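Local coordinates for inositol 2-dehydrogenase/D-chiro-inositol 3-dehydrogenase (Lactobacillus casei, PDB 4MIO), which catalyses the NAD-dependent oxidation of myo-inositol to 2-keto-myo-inositol and of D-chiro-inositol to 1-keto-D-chiro-inositol, at residues V70-F75 / K91-E96; R128-I133 / F278-N283; E188-Q193 / T215-K220. All coordinates share one frame; numbering follows the deposited sequence.

Overall arrangement
Contact 1 (70-75 with 91-96) joins two neighbouring strands of the parallel sheet in the NAD-binding Rossmann domain. Contact 2 (128-133 with 278-283) follows along the chain, bringing the start of helix 131-141 against the start of helix 279-294. The centres of contacts 1 and 2 lie about 19 Å apart, their nearest atoms about 5 Å. Both reach the bound NADH, and helix 279-294 also covers Phe-71, Phe-92 and Phe-94, so this helix lies against the Rossmann sheet and carries the Tyr-282 that reaches the cofactor. Contact 3 (188-193 with 215-220), nested in the loop closed by contact 2, belongs to the C-terminal mixed sheet. The centres of contacts 1 and 3 are about 29 Å apart.

Contact 1: residues V70-F75 / K91-E96; sequences VFVVSF and KFIFTE. With NAI (1,4-dihydronicotinamide adenine dinucleotide), chain E.
The Phe-94 side chain lies over one face of the Phe-71 ring, its CB 3.9 Å from the ring centroid and almost on the ring normal. CG of Phe-94 stands opposite its own backbone N (chi1 -175°), whereas CG of Phe-71 lies beside its N, and the two rings are offset and hardly overlap, their planes 27° from each other. They touch through Phe-71 CD2 and Phe-94 CD1 at 3.5 Å. Beneath them runs a parallel strand pair, 70-72 with 92-95, from a beta-alpha-beta crossover of the Rossmann fold; helix 79-86 makes the connection. Four backbone bonds hold the pair: Val-70 N to Phe-92 O, Phe-94 N to Val-70 O, Val-72 N to Phe-94 O at 2.8 Å, and Glu-96 N to Val-72 O at 3.1 Å. Phe-94 O also receives a CA-H contact from Phe-71. The other face carries Val-70, Val-72, Ile-93 and Thr-95; Val-72 and Ile-93 meet there through their CG2 methyls at 4.4 Å, next to helix 79-86. The aromatic face instead meets helix 279-294 and, at Phe-71, Leu-21 of helix 12-24; Phe-289 and His-17 each form an edge-to-face pair with Phe-94.

Where the strands end, the chain reaches NADH. Ser-74 CB packs against the adenine, and the Phe-75 ring has the adenine atom C8A over its centre. Val-73 CG1 rests on Glu-96 CG at 3.9 Å. The Glu-96 chain, bent at chi2 (-56°), carries its carboxylate to the nicotinamide, where OE1 accepts from the carboxamide N7N at 3.0 Å while OE2 is hydrogen-bonded to His-17 NE2. With its two oxygens held by different partners, the carboxylate is limited in rotation and probably helps fix the orientation of the carboxamide.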
# COMPACT_ATOMS: atom_id res chain seq x y z
N VAL A 70 36.84 22.80 -7.12
CA VAL A 70 35.91 23.90 -7.18
C VAL A 70 34.48 23.43 -7.43
O VAL A 70 34.27 22.53 -8.18
CB VAL A 70 36.31 24.98 -8.22
CG1 VAL A 70 37.64 25.57 -7.86
CG2 VAL A 70 36.35 24.45 -9.57
N PHE A 71 33.55 24.10 -6.77
CA PHE A 71 32.12 23.93 -7.02
C PHE A 71 31.62 25.13 -7.81
O PHE A 71 31.84 26.22 -7.41
CB PHE A 71 31.37 23.82 -5.71
CG PHE A 71 31.39 22.44 -5.10
CD1 PHE A 71 32.55 21.87 -4.69
CD2 PHE A 71 30.23 21.73 -4.90
CE1 PHE A 71 32.57 20.64 -4.14
CE2 PHE A 71 30.28 20.48 -4.37
CZ PHE A 71 31.43 19.94 -3.99
N VAL A 72 31.00 24.89 -8.95
CA VAL A 72 30.48 25.95 -9.80
C VAL A 72 28.96 25.99 -9.59
O VAL A 72 28.28 25.12 -10.03
CB VAL A 72 30.79 25.73 -11.25
CG1 VAL A 72 30.30 26.86 -12.09
CG2 VAL A 72 32.25 25.56 -11.45
N VAL A 73 28.50 27.01 -8.89
CA VAL A 73 27.12 27.14 -8.50
C VAL A 73 26.54 28.54 -8.82
O VAL A 73 25.69 29.02 -8.14
CB VAL A 73 26.92 26.82 -7.01
CG1 VAL A 73 25.56 26.21 -6.78
CG2 VAL A 73 28.00 25.87 -6.53
N SER A 74 27.03 29.09 -9.90
CA SER A 74 26.56 30.37 -10.40
C SER A 74 25.34 30.19 -11.29
O SER A 74 24.82 29.11 -11.41
CB SER A 74 27.71 31.02 -11.13
OG SER A 74 28.21 30.21 -12.13
N PHE A 75 24.88 31.27 -11.91
CA PHE A 75 23.82 31.19 -12.89
C PHE A 75 24.18 30.15 -13.94
O PHE A 75 25.33 30.00 -14.29
CB PHE A 75 23.57 32.52 -13.61
CG PHE A 75 23.09 33.64 -12.73
CD1 PHE A 75 22.43 33.40 -11.58
CD2 PHE A 75 23.33 34.95 -13.07
CE1 PHE A 75 22.01 34.42 -10.78
CE2 PHE A 75 22.91 35.97 -12.25
CZ PHE A 75 22.26 35.71 -11.13
N LYS A 91 42.56 21.36 -11.15
CA LYS A 91 41.59 21.17 -10.10
C LYS A 91 40.43 20.26 -10.54
O LYS A 91 40.10 20.18 -11.69
CB LYS A 91 41.05 22.51 -9.58
CG LYS A 91 42.08 23.47 -9.10
CD LYS A 91 41.49 24.69 -8.48
CE LYS A 91 42.51 25.80 -8.22
NZ LYS A 91 43.81 25.36 -7.72
N PHE A 92 39.88 19.55 -9.58
CA PHE A 92 38.67 18.81 -9.81
C PHE A 92 37.50 19.83 -9.85
O PHE A 92 37.54 20.84 -9.21
CB PHE A 92 38.47 17.76 -8.70
CG PHE A 92 39.41 16.58 -8.79
CD1 PHE A 92 39.10 15.49 -9.52
CD2 PHE A 92 40.57 16.57 -8.09
CE1 PHE A 92 39.94 14.42 -9.59
CE2 PHE A 92 41.37 15.52 -8.13
CZ PHE A 92 41.08 14.45 -8.90
N ILE A 93 36.48 19.48 -10.62
CA ILE A 93 35.39 20.39 -10.87
C ILE A 93 34.01 19.71 -10.64
O ILE A 93 33.71 18.75 -11.29
CB ILE A 93 35.45 20.87 -12.30
CG1 ILE A 93 36.79 21.55 -12.57
CG2 ILE A 93 34.29 21.79 -12.61
CD1 ILE A 93 37.09 21.73 -13.98
N PHE A 94 33.26 20.24 -9.71
CA PHE A 94 31.86 19.89 -9.53
C PHE A 94 31.03 21.09 -10.00
O PHE A 94 31.06 22.12 -9.41
CB PHE A 94 31.53 19.58 -8.07
CG PHE A 94 30.10 19.09 -7.86
CD1 PHE A 94 29.06 19.97 -7.73
CD2 PHE A 94 29.81 17.75 -7.81
CE1 PHE A 94 27.79 19.54 -7.56
CE2 PHE A 94 28.51 17.33 -7.64
CZ PHE A 94 27.52 18.22 -7.51
N THR A 95 30.34 20.91 -11.10
CA THR A 95 29.43 21.92 -11.57
C THR A 95 27.99 21.48 -11.39
O THR A 95 27.64 20.39 -11.71
CB THR A 95 29.68 22.31 -13.04
OG1 THR A 95 28.83 23.37 -13.42
CG2 THR A 95 29.50 21.16 -13.95
N GLU A 96 27.19 22.37 -10.87
CA GLU A 96 25.77 22.15 -10.90
C GLU A 96 25.30 22.07 -12.33
O GLU A 96 25.94 22.55 -13.22
CB GLU A 96 25.02 23.24 -10.11
CG GLU A 96 24.76 22.91 -8.66
CD GLU A 96 24.01 21.60 -8.48
OE1 GLU A 96 23.39 21.15 -9.45
OE2 GLU A 96 24.05 21.07 -7.39
PA NAI E . 20.93 31.84 -7.19
O1A NAI E . 20.60 32.88 -8.11
O2A NAI E . 20.42 31.84 -5.89
O5B NAI E . 22.48 31.87 -6.96
C5B NAI E . 23.41 32.07 -7.94
C4B NAI E . 24.61 32.87 -7.41
O4B NAI E . 25.60 32.98 -8.39
C3B NAI E . 24.26 34.32 -7.13
O3B NAI E . 24.68 34.65 -5.86
C2B NAI E . 24.97 35.10 -8.20
O2B NAI E . 25.29 36.41 -7.79
C1B NAI E . 26.19 34.28 -8.41
N9A NAI E . 26.75 34.41 -9.74
C8A NAI E . 26.12 34.57 -10.86
N7A NAI E . 26.96 34.56 -11.88
C5A NAI E . 28.17 34.42 -11.39
C6A NAI E . 29.53 34.34 -11.90
N6A NAI E . 29.84 34.42 -13.17
N1A NAI E . 30.49 34.13 -11.02
C2A NAI E . 30.26 34.05 -9.75
N3A NAI E . 29.07 34.13 -9.22
C4A NAI E . 28.01 34.30 -9.99
O3 NAI E . 20.65 30.50 -8.01
PN NAI E . 20.74 28.98 -7.46
O1N NAI E . 19.40 28.46 -7.24
O2N NAI E . 21.58 28.92 -6.31
O5D NAI E . 21.25 28.14 -8.62
C5D NAI E . 22.62 28.08 -8.91
C4D NAI E . 22.89 26.93 -9.84
O4D NAI E . 22.50 25.75 -9.19
C3D NAI E . 22.05 26.99 -11.09
O3D NAI E . 22.84 26.48 -12.12
C2D NAI E . 20.91 26.05 -10.78
O2D NAI E . 20.49 25.52 -11.98
C1D NAI E . 21.63 24.98 -10.00
N1N NAI E . 20.70 24.21 -9.19
C2N NAI E . 20.62 22.90 -9.27
C3N NAI E . 19.73 22.15 -8.54
C7N NAI E . 19.66 20.64 -8.67
O7N NAI E . 18.67 20.09 -8.31
N7N NAI E . 20.67 20.02 -9.19
C4N NAI E . 18.85 22.81 -7.54
C5N NAI E . 19.06 24.23 -7.53
C6N NAI E . 19.98 24.83 -8.33

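Contact 2: residues R128-I133 / F278-N283; sequences RYDQGI and FIQAYN. With NAI (1,4-dihydronicotinamide adenine dinucleotide), chain E.
Gln-280, in the first turn of helix 279-294, grips the backbone around Asp-130, the N-cap of helix 131-141. Its NE2 donates to Tyr-129 O at 2.9 Å, nearly within the amide plane, while OE1 accepts from Gln-131 N at 3.0 Å; the amide spans the chain on both sides of Asp-130. The bend at chi2 (-91°) turns the amide across to this backbone. Gln-131 CG and NE2 lie against the same amide, the two amide planes 45° apart. Beside this, Ala-281 CB packs on the Asp-130 backbone and on Tyr-129 CB.

In the next shell, Gln-280 NE2 is also hydrogen-bonded to Thr-284 OG1, one turn on in its own helix. Asp-130 OD2 makes the capping bond, accepting from Ile-133 N on the anti side. OD1 forms a salt bridge with Arg-277 and lies 3.8 Å from Phe-278 CE1, the carboxylate and ring planes being 77° apart. Tyr-129 packs on Thr-284 and Glu-285, its OH hydrogen-bonded to Glu-288; Gln-131 packs on Leu-256 of the second subunit. One residue beyond Ala-281, Tyr-282 OH donates to the nicotinamide carboxamide O7N at 2.7 Å, the oxygen lying in the plane of the tyrosine ring.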
# COMPACT_ATOMS: atom_id res chain seq x y z
N ARG A 128 20.58 10.27 -9.78
CA ARG A 128 21.25 9.01 -9.87
C ARG A 128 21.69 8.49 -8.50
O ARG A 128 22.02 7.37 -8.38
CB ARG A 128 22.49 9.13 -10.79
CG ARG A 128 22.19 9.49 -12.21
CD ARG A 128 23.42 9.27 -13.07
NE ARG A 128 23.26 9.82 -14.41
CZ ARG A 128 24.09 9.57 -15.39
NH1 ARG A 128 25.09 8.76 -15.20
NH2 ARG A 128 23.91 10.11 -16.56
N TYR A 129 21.69 9.37 -7.52
CA TYR A 129 22.12 9.02 -6.19
C TYR A 129 20.95 8.76 -5.24
O TYR A 129 21.13 8.39 -4.12
CB TYR A 129 23.01 10.12 -5.62
CG TYR A 129 24.34 10.27 -6.37
CD1 TYR A 129 25.42 9.54 -6.02
CD2 TYR A 129 24.47 11.14 -7.43
CE1 TYR A 129 26.61 9.64 -6.68
CE2 TYR A 129 25.66 11.26 -8.09
CZ TYR A 129 26.73 10.50 -7.72
OH TYR A 129 27.93 10.60 -8.33
N ASP A 130 19.75 9.00 -5.71
CA ASP A 130 18.59 8.78 -4.90
C ASP A 130 18.44 7.30 -4.67
O ASP A 130 18.49 6.55 -5.56
CB ASP A 130 17.35 9.33 -5.59
CG ASP A 130 16.09 9.07 -4.80
OD1 ASP A 130 15.93 9.71 -3.78
OD2 ASP A 130 15.32 8.22 -5.23
N GLN A 131 18.27 6.92 -3.42
CA GLN A 131 18.28 5.51 -3.05
C GLN A 131 17.22 4.69 -3.77
O GLN A 131 17.49 3.61 -4.20
CB GLN A 131 18.20 5.36 -1.53
CG GLN A 131 19.49 5.72 -0.81
CD GLN A 131 19.42 5.64 0.72
OE1 GLN A 131 18.65 4.88 1.26
NE2 GLN A 131 20.27 6.40 1.41
N GLY A 132 16.04 5.24 -3.87
CA GLY A 132 14.95 4.55 -4.50
C GLY A 132 15.13 4.36 -5.99
O GLY A 132 14.89 3.32 -6.51
N ILE A 133 15.58 5.41 -6.64
CA ILE A 133 15.80 5.33 -8.05
C ILE A 133 16.94 4.37 -8.37
O ILE A 133 16.85 3.60 -9.26
CB ILE A 133 16.05 6.75 -8.65
CG1 ILE A 133 14.78 7.58 -8.51
CG2 ILE A 133 16.43 6.65 -10.09
CD1 ILE A 133 14.91 9.03 -8.87
N PHE A 278 15.01 15.43 -2.06
CA PHE A 278 16.29 14.96 -2.55
C PHE A 278 17.48 15.31 -1.67
O PHE A 278 18.59 15.21 -2.09
CB PHE A 278 16.49 15.35 -4.03
CG PHE A 278 15.60 14.61 -4.98
CD1 PHE A 278 15.75 13.25 -5.18
CD2 PHE A 278 14.59 15.23 -5.63
CE1 PHE A 278 14.92 12.56 -6.02
CE2 PHE A 278 13.78 14.54 -6.48
CZ PHE A 278 13.94 13.20 -6.66
N ILE A 279 17.22 15.64 -0.42
CA ILE A 279 18.28 15.89 0.55
C ILE A 279 19.35 14.79 0.56
O ILE A 279 20.50 15.08 0.51
CB ILE A 279 17.75 16.07 2.00
CG1 ILE A 279 17.08 17.40 2.15
CG2 ILE A 279 18.89 16.00 3.00
CD1 ILE A 279 16.54 17.64 3.53
N GLN A 280 18.92 13.55 0.64
CA GLN A 280 19.83 12.43 0.68
C GLN A 280 20.67 12.34 -0.58
O GLN A 280 21.83 12.11 -0.51
CB GLN A 280 19.08 11.11 0.93
CG GLN A 280 19.89 9.82 0.71
CD GLN A 280 19.83 9.24 -0.73
OE1 GLN A 280 18.77 8.94 -1.24
NE2 GLN A 280 20.99 9.05 -1.34
N ALA A 281 20.03 12.54 -1.71
CA ALA A 281 20.71 12.46 -2.97
C ALA A 281 21.81 13.52 -3.10
O ALA A 281 22.89 13.23 -3.54
CB ALA A 281 19.72 12.54 -4.13
N TYR A 282 21.50 14.73 -2.70
CA TYR A 282 22.52 15.76 -2.69
C TYR A 282 23.69 15.42 -1.80
O TYR A 282 24.82 15.59 -2.19
CB TYR A 282 21.93 17.11 -2.29
CG TYR A 282 20.94 17.70 -3.25
CD1 TYR A 282 21.23 17.89 -4.57
CD2 TYR A 282 19.71 18.11 -2.81
CE1 TYR A 282 20.32 18.43 -5.44
CE2 TYR A 282 18.79 18.62 -3.66
CZ TYR A 282 19.08 18.80 -4.98
OH TYR A 282 18.14 19.33 -5.79
N ASN A 283 23.42 14.90 -0.63
CA ASN A 283 24.47 14.55 0.27
C ASN A 283 25.36 13.44 -0.30
O ASN A 283 26.55 13.52 -0.22
CB ASN A 283 23.90 14.09 1.59
CG ASN A 283 23.36 15.22 2.43
OD1 ASN A 283 23.66 16.35 2.26
ND2 ASN A 283 22.53 14.85 3.37
PA NAI E . 20.93 31.84 -7.19
O1A NAI E . 20.60 32.88 -8.11
O2A NAI E . 20.42 31.84 -5.89
O5B NAI E . 22.48 31.87 -6.96
C5B NAI E . 23.41 32.07 -7.94
C4B NAI E . 24.61 32.87 -7.41
O4B NAI E . 25.60 32.98 -8.39
C3B NAI E . 24.26 34.32 -7.13
O3B NAI E . 24.68 34.65 -5.86
C2B NAI E . 24.97 35.10 -8.20
O2B NAI E . 25.29 36.41 -7.79
C1B NAI E . 26.19 34.28 -8.41
N9A NAI E . 26.75 34.41 -9.74
C8A NAI E . 26.12 34.57 -10.86
N7A NAI E . 26.96 34.56 -11.88
C5A NAI E . 28.17 34.42 -11.39
C6A NAI E . 29.53 34.34 -11.90
N6A NAI E . 29.84 34.42 -13.17
N1A NAI E . 30.49 34.13 -11.02
C2A NAI E . 30.26 34.05 -9.75
N3A NAI E . 29.07 34.13 -9.22
C4A NAI E . 28.01 34.30 -9.99
O3 NAI E . 20.65 30.50 -8.01
PN NAI E . 20.74 28.98 -7.46
O1N NAI E . 19.40 28.46 -7.24
O2N NAI E . 21.58 28.92 -6.31
O5D NAI E . 21.25 28.14 -8.62
C5D NAI E . 22.62 28.08 -8.91
C4D NAI E . 22.89 26.93 -9.84
O4D NAI E . 22.50 25.75 -9.19
C3D NAI E . 22.05 26.99 -11.09
O3D NAI E . 22.84 26.48 -12.12
C2D NAI E . 20.91 26.05 -10.78
O2D NAI E . 20.49 25.52 -11.98
C1D NAI E . 21.63 24.98 -10.00
N1N NAI E . 20.70 24.21 -9.19
C2N NAI E . 20.62 22.90 -9.27
C3N NAI E . 19.73 22.15 -8.54
C7N NAI E . 19.66 20.64 -8.67
O7N NAI E . 18.67 20.09 -8.31
N7N NAI E . 20.67 20.02 -9.19
C4N NAI E . 18.85 22.81 -7.54
C5N NAI E . 19.06 24.23 -7.53
C6N NAI E . 19.98 24.83 -8.33
O HOH W 1 17.10 11.56 -2.18

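Contact 3: residues E188-Q193 / T215-K220; sequences EYTSIQ and TLTTKK. With SO4 (sulfate ion), chain B.
With chi1 of 54° at Thr-190, 79° at Ser-191 and 63° at Thr-217, each hydroxyl sits between its own backbone N and carbonyl carbon, and the three converge across the strands. Thr-217 OG1 is hydrogen-bonded both to Thr-190 OG1 and to Ser-191 OG, each at 2.7 Å. Water extends the chain of hydroxyls at both ends: one molecule links Thr-190 OG1 to Thr-218 O, another links Ser-191 OG to Thr-215 O. The antiparallel register slips by one between Tyr-189 and Ser-191, a beta bulge, which is consistent with two successive residues sharing Thr-217 OG1. Thr-190 N still donates to Thr-217 O at 2.9 Å, although from above the carbonyl plane. Past the bulge the pairing is regular, with Gln-193 and Thr-215 bonded in both directions, and at the other end Lys-219 N closes on Glu-188 O. The side chains of Glu-188 and Lys-219 run alongside each other, with OE2 and NZ 4.5 Å apart, too far for a salt bridge. Beyond them, Lys-220 NZ donates to a sulfate, probably from the crystallisation liquor, that Arg-198 of the third subunit also binds.

On the side away from the hydroxyls, Ile-192, Leu-216 and the Tyr-189 ring pack together. Leu-216 CD2 sits over the middle of the Tyr-189 ring, a CH-pi contact 3.7 Å from the centroid, and Leu-216 CG meets Ile-192 CD1 at 3.8 Å.

In the mixed sheet the pair lies between strands 223-229 and 327-328. Ile-192 and Tyr-189 pack on helix 304-323, and Tyr-189 OH reaches Ile-178 O in helix 168-185.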
# COMPACT_ATOMS: atom_id res chain seq x y z
N GLU A 188 20.57 5.07 -25.60
CA GLU A 188 20.72 6.40 -26.14
C GLU A 188 19.39 6.92 -26.68
O GLU A 188 18.64 6.18 -27.22
CB GLU A 188 21.75 6.38 -27.26
CG GLU A 188 23.04 5.69 -26.92
CD GLU A 188 23.88 5.38 -28.18
OE1 GLU A 188 25.03 4.92 -28.02
OE2 GLU A 188 23.39 5.58 -29.30
N TYR A 189 19.16 8.21 -26.56
CA TYR A 189 17.96 8.82 -27.09
C TYR A 189 18.02 8.98 -28.60
O TYR A 189 19.06 9.30 -29.13
CB TYR A 189 17.74 10.20 -26.48
CG TYR A 189 17.58 10.24 -24.98
CD1 TYR A 189 16.87 9.27 -24.31
CD2 TYR A 189 18.13 11.25 -24.23
CE1 TYR A 189 16.73 9.31 -22.96
CE2 TYR A 189 17.98 11.28 -22.90
CZ TYR A 189 17.27 10.29 -22.25
OH TYR A 189 17.12 10.31 -20.91
N THR A 190 16.89 8.79 -29.24
CA THR A 190 16.75 9.01 -30.67
C THR A 190 15.77 10.12 -31.03
O THR A 190 15.78 10.58 -32.13
CB THR A 190 16.38 7.73 -31.40
OG1 THR A 190 15.22 7.15 -30.84
CG2 THR A 190 17.52 6.72 -31.33
N SER A 191 14.95 10.53 -30.10
CA SER A 191 13.99 11.60 -30.33
C SER A 191 13.30 12.05 -29.05
O SER A 191 13.30 11.36 -28.08
CB SER A 191 12.93 11.19 -31.36
OG SER A 191 11.91 10.38 -30.83
N ILE A 192 12.74 13.25 -29.10
CA ILE A 192 11.96 13.83 -28.05
C ILE A 192 10.81 14.65 -28.64
O ILE A 192 10.97 15.26 -29.64
CB ILE A 192 12.81 14.68 -27.09
CG1 ILE A 192 12.02 15.04 -25.84
CG2 ILE A 192 13.34 15.94 -27.77
CD1 ILE A 192 12.85 15.44 -24.66
N GLN A 193 9.64 14.58 -28.03
CA GLN A 193 8.48 15.34 -28.45
C GLN A 193 7.72 15.85 -27.24
O GLN A 193 7.43 15.09 -26.35
CB GLN A 193 7.55 14.50 -29.30
CG GLN A 193 6.32 15.23 -29.76
CD GLN A 193 5.35 14.42 -30.56
OE1 GLN A 193 5.23 13.25 -30.40
NE2 GLN A 193 4.64 15.08 -31.44
N THR A 215 7.63 12.83 -24.62
CA THR A 215 7.83 11.50 -25.11
C THR A 215 9.23 11.36 -25.71
O THR A 215 9.58 12.07 -26.62
CB THR A 215 6.78 11.11 -26.14
OG1 THR A 215 5.50 11.19 -25.54
CG2 THR A 215 7.01 9.72 -26.63
N LEU A 216 10.02 10.47 -25.16
CA LEU A 216 11.34 10.18 -25.67
C LEU A 216 11.44 8.76 -26.21
O LEU A 216 10.81 7.89 -25.70
CB LEU A 216 12.43 10.35 -24.62
CG LEU A 216 12.68 11.71 -24.01
CD1 LEU A 216 11.64 12.07 -22.97
CD2 LEU A 216 14.05 11.81 -23.40
N THR A 217 12.22 8.57 -27.24
CA THR A 217 12.46 7.27 -27.77
C THR A 217 13.95 6.97 -27.64
O THR A 217 14.73 7.84 -27.63
CB THR A 217 12.02 7.12 -29.22
OG1 THR A 217 12.77 8.00 -30.03
CG2 THR A 217 10.55 7.48 -29.35
N THR A 218 14.27 5.69 -27.50
CA THR A 218 15.63 5.26 -27.41
C THR A 218 15.97 4.36 -28.59
O THR A 218 15.15 3.92 -29.32
CB THR A 218 15.93 4.50 -26.10
OG1 THR A 218 15.37 3.19 -26.14
CG2 THR A 218 15.43 5.23 -24.92
N LYS A 219 17.28 4.12 -28.73
CA LYS A 219 17.77 3.33 -29.81
C LYS A 219 17.26 1.92 -29.81
O LYS A 219 17.00 1.36 -30.84
CB LYS A 219 19.29 3.34 -29.79
CG LYS A 219 19.94 2.57 -30.89
CD LYS A 219 21.46 2.65 -30.83
CE LYS A 219 22.13 1.89 -31.95
NZ LYS A 219 23.63 1.94 -31.86
N LYS A 220 17.12 1.34 -28.63
CA LYS A 220 16.54 0.01 -28.55
C LYS A 220 15.01 -0.02 -28.70
O LYS A 220 14.43 -1.03 -28.84
CB LYS A 220 16.98 -0.72 -27.30
CG LYS A 220 18.43 -1.09 -27.31
CD LYS A 220 18.84 -1.81 -26.02
CE LYS A 220 20.24 -2.37 -26.13
NZ LYS A 220 20.66 -3.09 -24.94
S SO4 B . 17.84 -4.96 -23.43
O1 SO4 B . 17.46 -5.80 -22.36
O2 SO4 B . 17.10 -3.73 -23.38
O3 SO4 B . 17.65 -5.66 -24.67
O4 SO4 B . 19.21 -4.65 -23.25
O HOH W 2 14.45 4.70 -32.09
O HOH W 3 9.74 11.21 -29.30
O HOH W 4 4.62 14.16 -25.96